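Local coordinates for protein calcium dodecin (Mycobacterium tuberculosis, PDB 3ONR) that binds calcium ions at interfaces between three subunits of a hollow spherical homododecamer and may also sequester other small ligands, at residues Val4-Trp18 with Lys53-Met66. The protein carries 2 engineered substitutions. Numbering follows the deposited sequence.
Sequences VYKVIDIIGTSPTSW and KITYRIKLEVSFKM
Trp18 and Tyr56 meet in a T-shaped stack on the tightly packed face of this antiparallel strand pair, which also carries Ile58, Ile10 and Leu60. The Tyr56 edge points at one face of the Trp18 six-membered ring, with centroids 5.1 Å apart and planes at 79°. Tyr56 CB sits over the indole five-membered ring in a CH-pi contact, 3.8 Å from its centroid. Trp18 NE1 is hydrogen-bonded to Asp45 O on strand 38-48. The turn beside this pair is open, and a water bridges Pro15 O and Ile54 O. Ile10 CG1 packs on Leu60 CB at 4.0 Å, and both residues touch Ala25 of helix 18-32. Phe64 chi1 of 45° lays the ring beside Lys6, with Phe64 CE1 3.8 Å from Lys6 CB. Ile8 CG1 meets the edge of the Phe64 ring, 3.9 Å from Phe64 CE2.

The other face is mixed. Val7 CG1 packs against Glu61 CG, while waters lie around Asp9, Glu61 and Lys59. Asp9 OD1 rests against Glu61 CB at 3.3 Å. Ser17 N-caps helix 18-32 near the calcium ion, and Trp18 N bonds Glu19, a calcium ligand, of a neighbouring subunit. This is the beta-alpha-beta-beta dodecin fold, a three-stranded antiparallel sheet packed on one helix.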
ATOM      1  N   VAL A   4     -27.346   2.150   8.243  1.00 32.84           N
ATOM      2  CA  VAL A   4     -25.948   2.552   8.308  1.00 26.91           C
ATOM      3  C   VAL A   4     -25.199   1.636   9.255  1.00 24.90           C
ATOM      4  O   VAL A   4     -25.755   1.248  10.283  1.00 23.79           O
ATOM      5  CB  VAL A   4     -25.894   4.052   8.788  1.00 26.79           C
ATOM      6  CG1 VAL A   4     -24.417   4.467   8.987  1.00 24.48           C
ATOM      7  CG2 VAL A   4     -26.581   4.918   7.765  1.00 25.74           C
ATOM      8  N   TYR A   5     -23.916   1.327   8.990  1.00 20.03           N
ATOM      9  CA  TYR A   5     -23.191   0.351   9.746  1.00 18.69           C
ATOM     10  C   TYR A   5     -21.904   0.956  10.331  1.00 19.01           C
ATOM     11  O   TYR A   5     -21.369   1.937   9.775  1.00 18.02           O
ATOM     12  CB  TYR A   5     -22.742  -0.770   8.841  1.00 20.38           C
ATOM     13  CG  TYR A   5     -23.911  -1.429   8.154  1.00 22.21           C
ATOM     14  CD1 TYR A   5     -24.481  -0.874   7.009  1.00 27.06           C
ATOM     15  CD2 TYR A   5     -24.381  -2.687   8.622  1.00 29.94           C
ATOM     16  CE1 TYR A   5     -25.575  -1.465   6.412  1.00 32.58           C
ATOM     17  CE2 TYR A   5     -25.536  -3.286   8.044  1.00 32.35           C
ATOM     18  CZ  TYR A   5     -26.075  -2.699   6.919  1.00 35.86           C
ATOM     19  OH  TYR A   5     -27.187  -3.271   6.273  1.00 43.38           O
ATOM     20  N   LYS A   6     -21.482   0.413  11.440  1.00 18.18           N
ATOM     21  CA  LYS A   6     -20.227   0.825  12.053  1.00 18.38           C
ATOM     22  C   LYS A   6     -19.206  -0.234  11.807  1.00 17.05           C
ATOM     23  O   LYS A   6     -19.541  -1.428  11.734  1.00 18.93           O
ATOM     24  CB  LYS A   6     -20.437   1.026  13.567  1.00 19.46           C
ATOM     25  CG  LYS A   6     -19.128   1.519  14.247  1.00 27.08           C
ATOM     26  CD  LYS A   6     -19.458   2.077  15.629  1.00 33.33           C
ATOM     27  CE  LYS A   6     -18.207   2.206  16.457  1.00 37.86           C
ATOM     28  NZ  LYS A   6     -17.325   3.300  16.062  1.00 39.41           N
ATOM     29  N   VAL A   7     -17.974   0.169  11.572  1.00 16.07           N
ATOM     30  CA  VAL A   7     -16.916  -0.832  11.260  1.00 16.38           C
ATOM     31  C   VAL A   7     -15.889  -0.720  12.375  1.00 19.55           C
ATOM     32  O   VAL A   7     -15.345   0.408  12.614  1.00 20.71           O
ATOM     33  CB  VAL A   7     -16.170  -0.415   9.912  1.00 18.07           C
ATOM     34  CG1 VAL A   7     -15.030  -1.464   9.539  1.00 21.28           C
ATOM     35  CG2 VAL A   7     -17.164  -0.298   8.853  1.00 18.05           C
ATOM     36  N   ILE A   8     -15.519  -1.853  12.979  1.00 18.98           N
ATOM     37  CA  ILE A   8     -14.402  -1.697  13.900  1.00 20.91           C
ATOM     38  C   ILE A   8     -13.363  -2.796  13.700  1.00 20.77           C
ATOM     39  O   ILE A   8     -13.634  -3.799  13.022  1.00 20.28           O
ATOM     40  CB  ILE A   8     -14.926  -1.820  15.324  1.00 22.51           C
ATOM     41  CG1 ILE A   8     -15.592  -3.174  15.461  1.00 24.71           C
ATOM     42  CG2 ILE A   8     -15.892  -0.729  15.633  1.00 24.68           C
ATOM     43  CD1 ILE A   8     -15.703  -3.584  16.892  1.00 31.44           C
ATOM     44  N   ASP A   9     -12.212  -2.572  14.310  1.00 17.50           N
ATOM     45  CA  ASP A   9     -11.093  -3.488  14.268  1.00 18.72           C
ATOM     46  C   ASP A   9     -10.944  -4.103  15.705  1.00 16.25           C
ATOM     47  O   ASP A   9     -11.080  -3.379  16.694  1.00 18.24           O
ATOM     48  CB  ASP A   9      -9.870  -2.702  13.943  1.00 18.70           C
ATOM     49  CG  ASP A   9      -9.646  -2.550  12.387  1.00 29.31           C
ATOM     50  OD1 ASP A   9     -10.494  -3.010  11.582  1.00 27.60           O
ATOM     51  OD2 ASP A   9      -8.597  -1.974  12.022  1.00 35.09           O
ATOM     52  N   ILE A  10     -10.882  -5.456  15.795  1.00 15.61           N
ATOM     53  CA  ILE A  10     -10.695  -6.112  17.087  1.00 17.05           C
ATOM     54  C   ILE A  10      -9.509  -7.067  16.957  1.00 18.85           C
ATOM     55  O   ILE A  10      -9.206  -7.527  15.831  1.00 17.97           O
ATOM     56  CB  ILE A  10     -11.936  -6.955  17.478  1.00 20.80           C
ATOM     57  CG1 ILE A  10     -12.341  -7.860  16.302  1.00 19.42           C
ATOM     58  CG2 ILE A  10     -13.099  -6.032  17.790  1.00 21.63           C
ATOM     59  CD1 ILE A  10     -13.421  -8.806  16.691  1.00 27.63           C
ATOM     60  N   ILE A  11      -8.899  -7.389  18.100  1.00 15.87           N
ATOM     61  CA  ILE A  11      -7.732  -8.326  18.098  1.00 17.44           C
ATOM     62  C   ILE A  11      -8.085  -9.484  18.973  1.00 18.19           C
ATOM     63  O   ILE A  11      -8.451  -9.269  20.149  1.00 17.06           O
ATOM     64  CB  ILE A  11      -6.439  -7.584  18.591  1.00 17.24           C
ATOM     65  CG1 ILE A  11      -6.022  -6.555  17.508  1.00 15.21           C
ATOM     66  CG2 ILE A  11      -5.330  -8.657  18.896  1.00 18.05           C
ATOM     67  CD1 ILE A  11      -4.839  -5.644  18.021  1.00 18.90           C
ATOM     68  N   GLY A  12      -8.000 -10.723  18.389  1.00 17.78           N
ATOM     69  CA  GLY A  12      -8.123 -11.896  19.246  1.00 19.89           C
ATOM     70  C   GLY A  12      -6.713 -12.434  19.550  1.00 20.18           C
ATOM     71  O   GLY A  12      -5.734 -12.149  18.807  1.00 18.65           O
ATOM     72  N   THR A  13      -6.589 -13.160  20.654  1.00 21.36           N
ATOM     73  CA  THR A  13      -5.227 -13.703  20.962  1.00 23.48           C
ATOM     74  C   THR A  13      -5.409 -15.184  21.390  1.00 23.56           C
ATOM     75  O   THR A  13      -6.465 -15.551  21.898  1.00 23.87           O
ATOM     76  CB  THR A  13      -4.529 -12.928  22.127  1.00 26.08           C
ATOM     77  OG1 THR A  13      -5.154 -13.257  23.413  1.00 29.64           O
ATOM     78  CG2 THR A  13      -4.579 -11.411  21.945  1.00 27.57           C
ATOM     79  N   SER A  14      -4.346 -15.972  21.332  1.00 23.30           N
ATOM     80  CA  SER A  14      -4.462 -17.438  21.586  1.00 26.77           C
ATOM     81  C   SER A  14      -3.103 -18.023  21.747  1.00 26.61           C
ATOM     82  O   SER A  14      -2.228 -17.714  20.964  1.00 24.90           O
ATOM     83  CB  SER A  14      -5.020 -18.141  20.349  1.00 25.41           C
ATOM     84  OG  SER A  14      -5.252 -19.537  20.585  1.00 28.54           O
ATOM     85  N   PRO A  15      -2.942 -18.960  22.682  1.00 29.72           N
ATOM     86  CA  PRO A  15      -1.662 -19.648  22.751  1.00 29.94           C
ATOM     87  C   PRO A  15      -1.570 -20.713  21.630  1.00 31.54           C
ATOM     88  O   PRO A  15      -0.513 -21.292  21.390  1.00 32.50           O
ATOM     89  CB  PRO A  15      -1.696 -20.302  24.148  1.00 34.41           C
ATOM     90  CG  PRO A  15      -3.219 -20.402  24.499  1.00 32.74           C
ATOM     91  CD  PRO A  15      -3.912 -19.360  23.726  1.00 30.39           C
ATOM     92  N   THR A  16      -2.680 -20.971  20.955  1.00 32.17           N
ATOM     93  CA  THR A  16      -2.781 -22.118  20.070  1.00 34.29           C
ATOM     94  C   THR A  16      -2.519 -21.808  18.594  1.00 31.20           C
ATOM     95  O   THR A  16      -1.591 -22.364  17.967  1.00 30.57           O
ATOM     96  CB  THR A  16      -4.179 -22.718  20.218  1.00 36.57           C
ATOM     97  OG1 THR A  16      -4.413 -22.997  21.608  1.00 43.83           O
ATOM     98  CG2 THR A  16      -4.349 -24.034  19.412  1.00 42.21           C
ATOM     99  N   SER A  17      -3.347 -20.940  18.025  1.00 26.10           N
ATOM    100  CA  SER A  17      -3.367 -20.694  16.603  1.00 23.68           C
ATOM    101  C   SER A  17      -3.947 -19.342  16.291  1.00 21.49           C
ATOM    102  O   SER A  17      -4.738 -18.794  17.089  1.00 19.66           O
ATOM    103  CB  SER A  17      -4.208 -21.729  15.831  1.00 26.41           C
ATOM    104  OG  SER A  17      -5.584 -21.725  16.236  1.00 22.55           O
ATOM    105  N   TRP A  18      -3.649 -18.826  15.106  1.00 20.29           N
ATOM    106  CA  TRP A  18      -4.324 -17.573  14.653  1.00 19.38           C
ATOM    107  C   TRP A  18      -5.824 -17.873  14.424  1.00 19.98           C
ATOM    108  O   TRP A  18      -6.683 -16.991  14.633  1.00 19.31           O
ATOM    109  CB  TRP A  18      -3.664 -17.040  13.373  1.00 17.69           C
ATOM    110  CG  TRP A  18      -2.389 -16.287  13.706  1.00 17.25           C
ATOM    111  CD1 TRP A  18      -2.279 -15.181  14.507  1.00 18.05           C
ATOM    112  CD2 TRP A  18      -1.089 -16.574  13.238  1.00 16.91           C
ATOM    113  NE1 TRP A  18      -0.968 -14.758  14.580  1.00 18.16           N
ATOM    114  CE2 TRP A  18      -0.212 -15.616  13.822  1.00 17.81           C
ATOM    115  CE3 TRP A  18      -0.543 -17.598  12.418  1.00 18.28           C
ATOM    116  CZ2 TRP A  18       1.162 -15.634  13.623  1.00 18.65           C
ATOM    117  CZ3 TRP A  18       0.870 -17.587  12.212  1.00 21.11           C
ATOM    118  CH2 TRP A  18       1.669 -16.574  12.780  1.00 18.79           C
ATOM    119  N   LYS A  53       7.218 -18.238  25.651  1.00 44.43           N
ATOM    120  CA  LYS A  53       5.813 -18.612  25.408  1.00 42.05           C
ATOM    121  C   LYS A  53       5.200 -17.589  24.394  1.00 38.01           C
ATOM    122  O   LYS A  53       5.188 -16.405  24.662  1.00 37.45           O
ATOM    123  CB  LYS A  53       5.012 -18.639  26.728  1.00 44.54           C
ATOM    124  CG  LYS A  53       3.474 -18.367  26.597  1.00 46.48           C
ATOM    125  CD  LYS A  53       2.848 -17.820  27.924  1.00 53.68           C
ATOM    126  CE  LYS A  53       1.352 -17.456  27.805  1.00 54.72           C
ATOM    127  NZ  LYS A  53       0.613 -18.416  26.897  1.00 59.74           N
ATOM    128  N   ILE A  54       4.688 -18.123  23.283  1.00 34.16           N
ATOM    129  CA  ILE A  54       4.077 -17.414  22.169  1.00 31.94           C
ATOM    130  C   ILE A  54       2.563 -17.244  22.331  1.00 30.35           C
ATOM    131  O   ILE A  54       1.824 -18.171  22.739  1.00 29.20           O
ATOM    132  CB  ILE A  54       4.378 -18.212  20.884  1.00 30.21           C
ATOM    133  CG1 ILE A  54       5.890 -18.186  20.650  1.00 34.14           C
ATOM    134  CG2 ILE A  54       3.708 -17.626  19.654  1.00 28.44           C
ATOM    135  CD1 ILE A  54       6.343 -19.083  19.522  1.00 41.00           C
ATOM    136  N   THR A  55       2.107 -16.032  22.046  1.00 28.56           N
ATOM    137  CA  THR A  55       0.703 -15.803  21.969  1.00 27.72           C
ATOM    138  C   THR A  55       0.530 -15.388  20.522  1.00 25.42           C
ATOM    139  O   THR A  55       1.172 -14.433  20.097  1.00 25.86           O
ATOM    140  CB  THR A  55       0.275 -14.658  22.936  1.00 27.39           C
ATOM    141  OG1 THR A  55       0.515 -15.082  24.268  1.00 33.86           O
ATOM    142  CG2 THR A  55      -1.190 -14.323  22.764  1.00 30.59           C
ATOM    143  N   TYR A  56      -0.349 -16.064  19.795  1.00 23.37           N
ATOM    144  CA  TYR A  56      -0.697 -15.630  18.411  1.00 20.81           C
ATOM    145  C   TYR A  56      -1.778 -14.554  18.469  1.00 20.11           C
ATOM    146  O   TYR A  56      -2.770 -14.686  19.219  1.00 21.56           O
ATOM    147  CB  TYR A  56      -1.228 -16.825  17.618  1.00 19.85           C
ATOM    148  CG  TYR A  56      -0.181 -17.891  17.552  1.00 22.45           C
ATOM    149  CD1 TYR A  56      -0.132 -18.921  18.519  1.00 26.00           C
ATOM    150  CD2 TYR A  56       0.795 -17.845  16.542  1.00 19.16           C
ATOM    151  CE1 TYR A  56       0.885 -19.920  18.498  1.00 27.98           C
ATOM    152  CE2 TYR A  56       1.814 -18.871  16.507  1.00 23.56           C
ATOM    153  CZ  TYR A  56       1.825 -19.861  17.493  1.00 26.31           C
ATOM    154  OH  TYR A  56       2.864 -20.800  17.491  1.00 26.17           O
ATOM    155  N   ARG A  57      -1.588 -13.468  17.737  1.00 19.40           N
ATOM    156  CA  ARG A  57      -2.552 -12.365  17.848  1.00 19.44           C
ATOM    157  C   ARG A  57      -3.027 -11.980  16.432  1.00 17.85           C
ATOM    158  O   ARG A  57      -2.253 -12.026  15.463  1.00 18.35           O
ATOM    159  CB  ARG A  57      -1.914 -11.127  18.491  1.00 19.23           C
ATOM    160  CG  ARG A  57      -1.242 -11.424  19.882  1.00 20.72           C
ATOM    161  CD  ARG A  57      -0.905 -10.135  20.656  1.00 26.05           C
ATOM    162  NE  ARG A  57       0.096  -9.328  19.957  1.00 26.54           N
ATOM    163  CZ  ARG A  57       0.764  -8.307  20.486  1.00 32.84           C
ATOM    164  NH1 ARG A  57       0.562  -7.973  21.776  1.00 29.40           N
ATOM    165  NH2 ARG A  57       1.628  -7.619  19.710  1.00 28.71           N
ATOM    166  N   ILE A  58      -4.322 -11.671  16.274  1.00 17.43           N
ATOM    167  CA  ILE A  58      -4.834 -11.414  14.912  1.00 15.57           C
ATOM    168  C   ILE A  58      -5.862 -10.266  14.957  1.00 17.72           C
ATOM    169  O   ILE A  58      -6.703 -10.277  15.837  1.00 17.28           O
ATOM    170  CB  ILE A  58      -5.402 -12.681  14.256  1.00 16.33           C
ATOM    171  CG1 ILE A  58      -5.850 -12.424  12.811  1.00 15.73           C
ATOM    172  CG2 ILE A  58      -6.638 -13.217  15.066  1.00 13.90           C
ATOM    173  CD1 ILE A  58      -6.024 -13.783  12.048  1.00 17.31           C
ATOM    174  N   LYS A  59      -5.669  -9.273  14.075  1.00 14.98           N
ATOM    175  CA  LYS A  59      -6.530  -8.068  14.026  1.00 14.68           C
ATOM    176  C   LYS A  59      -7.511  -8.374  12.899  1.00 14.44           C
ATOM    177  O   LYS A  59      -7.086  -8.698  11.734  1.00 14.87           O
ATOM    178  CB  LYS A  59      -5.685  -6.804  13.695  1.00 15.80           C
ATOM    179  CG  LYS A  59      -6.571  -5.557  13.613  1.00 18.57           C
ATOM    180  CD  LYS A  59      -5.758  -4.307  13.858  1.00 29.76           C
ATOM    181  CE  LYS A  59      -4.847  -3.991  12.739  1.00 33.64           C
ATOM    182  NZ  LYS A  59      -4.220  -2.606  12.995  1.00 35.46           N
ATOM    183  N   LEU A  60      -8.797  -8.234  13.231  1.00 15.63           N
ATOM    184  CA  LEU A  60      -9.920  -8.497  12.347  1.00 17.14           C
ATOM    185  C   LEU A  60     -10.776  -7.222  12.165  1.00 16.25           C
ATOM    186  O   LEU A  60     -10.931  -6.466  13.086  1.00 16.40           O
ATOM    187  CB  LEU A  60     -10.855  -9.513  12.942  1.00 17.27           C
ATOM    188  CG  LEU A  60     -10.234 -10.914  13.293  1.00 18.82           C
ATOM    189  CD1 LEU A  60     -11.252 -11.771  13.943  1.00 22.50           C
ATOM    190  CD2 LEU A  60      -9.739 -11.582  11.984  1.00 19.73           C
ATOM    191  N   GLU A  61     -11.335  -7.065  10.988  1.00 15.67           N
ATOM    192  CA  GLU A  61     -12.281  -5.914  10.776  1.00 17.03           C
ATOM    193  C   GLU A  61     -13.685  -6.538  10.622  1.00 17.43           C
ATOM    194  O   GLU A  61     -13.867  -7.458   9.811  1.00 18.01           O
ATOM    195  CB  GLU A  61     -11.868  -5.178   9.495  1.00 20.13           C
ATOM    196  CG  GLU A  61     -12.727  -3.968   9.161  1.00 22.50           C
ATOM    197  CD  GLU A  61     -12.433  -3.334   7.788  1.00 31.82           C
ATOM    198  OE1 GLU A  61     -13.385  -2.983   7.082  1.00 37.63           O
ATOM    199  OE2 GLU A  61     -11.272  -3.129   7.399  1.00 39.46           O
ATOM    200  N   VAL A  62     -14.666  -6.039  11.372  1.00 15.69           N
ATOM    201  CA  VAL A  62     -16.055  -6.494  11.248  1.00 17.38           C
ATOM    202  C   VAL A  62     -16.947  -5.238  11.195  1.00 17.83           C
ATOM    203  O   VAL A  62     -16.543  -4.170  11.661  1.00 17.71           O
ATOM    204  CB  VAL A  62     -16.507  -7.387  12.500  1.00 19.30           C
ATOM    205  CG1 VAL A  62     -15.654  -8.676  12.503  1.00 18.51           C
ATOM    206  CG2 VAL A  62     -16.288  -6.604  13.810  1.00 22.20           C
ATOM    207  N   SER A  63     -18.156  -5.400  10.663  1.00 18.32           N
ATOM    208  CA  SER A  63     -19.117  -4.284  10.696  1.00 20.02           C
ATOM    209  C   SER A  63     -20.471  -4.752  11.174  1.00 21.64           C
ATOM    210  O   SER A  63     -20.773  -5.953  11.123  1.00 23.68           O
ATOM    211  CB  SER A  63     -19.214  -3.652   9.330  1.00 22.46           C
ATOM    212  OG  SER A  63     -19.549  -4.638   8.352  1.00 25.86           O
ATOM    213  N   PHE A  64     -21.314  -3.825  11.611  1.00 22.68           N
ATOM    214  CA  PHE A  64     -22.658  -4.171  12.123  1.00 23.10           C
ATOM    215  C   PHE A  64     -23.528  -2.962  12.032  1.00 23.69           C
ATOM    216  O   PHE A  64     -23.047  -1.813  11.989  1.00 22.66           O
ATOM    217  CB  PHE A  64     -22.586  -4.621  13.638  1.00 22.65           C
ATOM    218  CG  PHE A  64     -21.705  -3.724  14.511  1.00 22.29           C
ATOM    219  CD1 PHE A  64     -22.226  -2.615  15.153  1.00 23.49           C
ATOM    220  CD2 PHE A  64     -20.360  -3.930  14.569  1.00 24.72           C
ATOM    221  CE1 PHE A  64     -21.409  -1.759  15.887  1.00 26.39           C
ATOM    222  CE2 PHE A  64     -19.534  -3.093  15.328  1.00 26.88           C
ATOM    223  CZ  PHE A  64     -20.044  -2.010  15.968  1.00 23.93           C
ATOM    224  N   LYS A  65     -24.800  -3.222  11.909  1.00 23.58           N
ATOM    225  CA  LYS A  65     -25.813  -2.111  11.867  1.00 25.39           C
ATOM    226  C   LYS A  65     -25.724  -1.202  13.106  1.00 24.41           C
ATOM    227  O   LYS A  65     -25.551  -1.697  14.227  1.00 23.09           O
ATOM    228  CB  LYS A  65     -27.202  -2.731  11.748  1.00 27.98           C
ATOM    229  CG  LYS A  65     -28.282  -1.807  11.237  1.00 37.36           C
ATOM    230  CD  LYS A  65     -29.337  -2.635  10.480  1.00 45.24           C
ATOM    231  CE  LYS A  65     -30.457  -1.766  10.044  1.00 53.46           C
ATOM    232  NZ  LYS A  65     -31.448  -2.641   9.350  1.00 56.84           N
ATOM    233  N   MET A  66     -25.819   0.127  12.907  1.00 25.51           N
ATOM    234  CA  MET A  66     -25.882   1.098  14.027  1.00 27.97           C
ATOM    235  C   MET A  66     -27.269   1.095  14.555  1.00 30.96           C
ATOM    236  O   MET A  66     -28.148   1.341  13.796  1.00 33.42           O
ATOM    237  CB  MET A  66     -25.695   2.529  13.532  1.00 30.03           C
ATOM    238  CG  MET A  66     -24.290   2.832  13.031  1.00 30.61           C
ATOM    239  SD  MET A  66     -24.171   4.614  12.600  1.00 39.70           S
ATOM    240  CE  MET A  66     -22.413   4.437  12.711  1.00 26.38           C
TER
HETATM  241  O   HOH W   1     -28.866   1.806  11.119  1.00 10.91           O
HETATM  242  O   HOH W   2      -9.155  -2.097   9.282  1.00 21.79           O
HETATM  243  O   HOH W   3      -6.778  -0.411  12.437  1.00 24.30           O
HETATM  244  O   HOH W   4       1.811 -20.877  22.435  1.00 24.41           O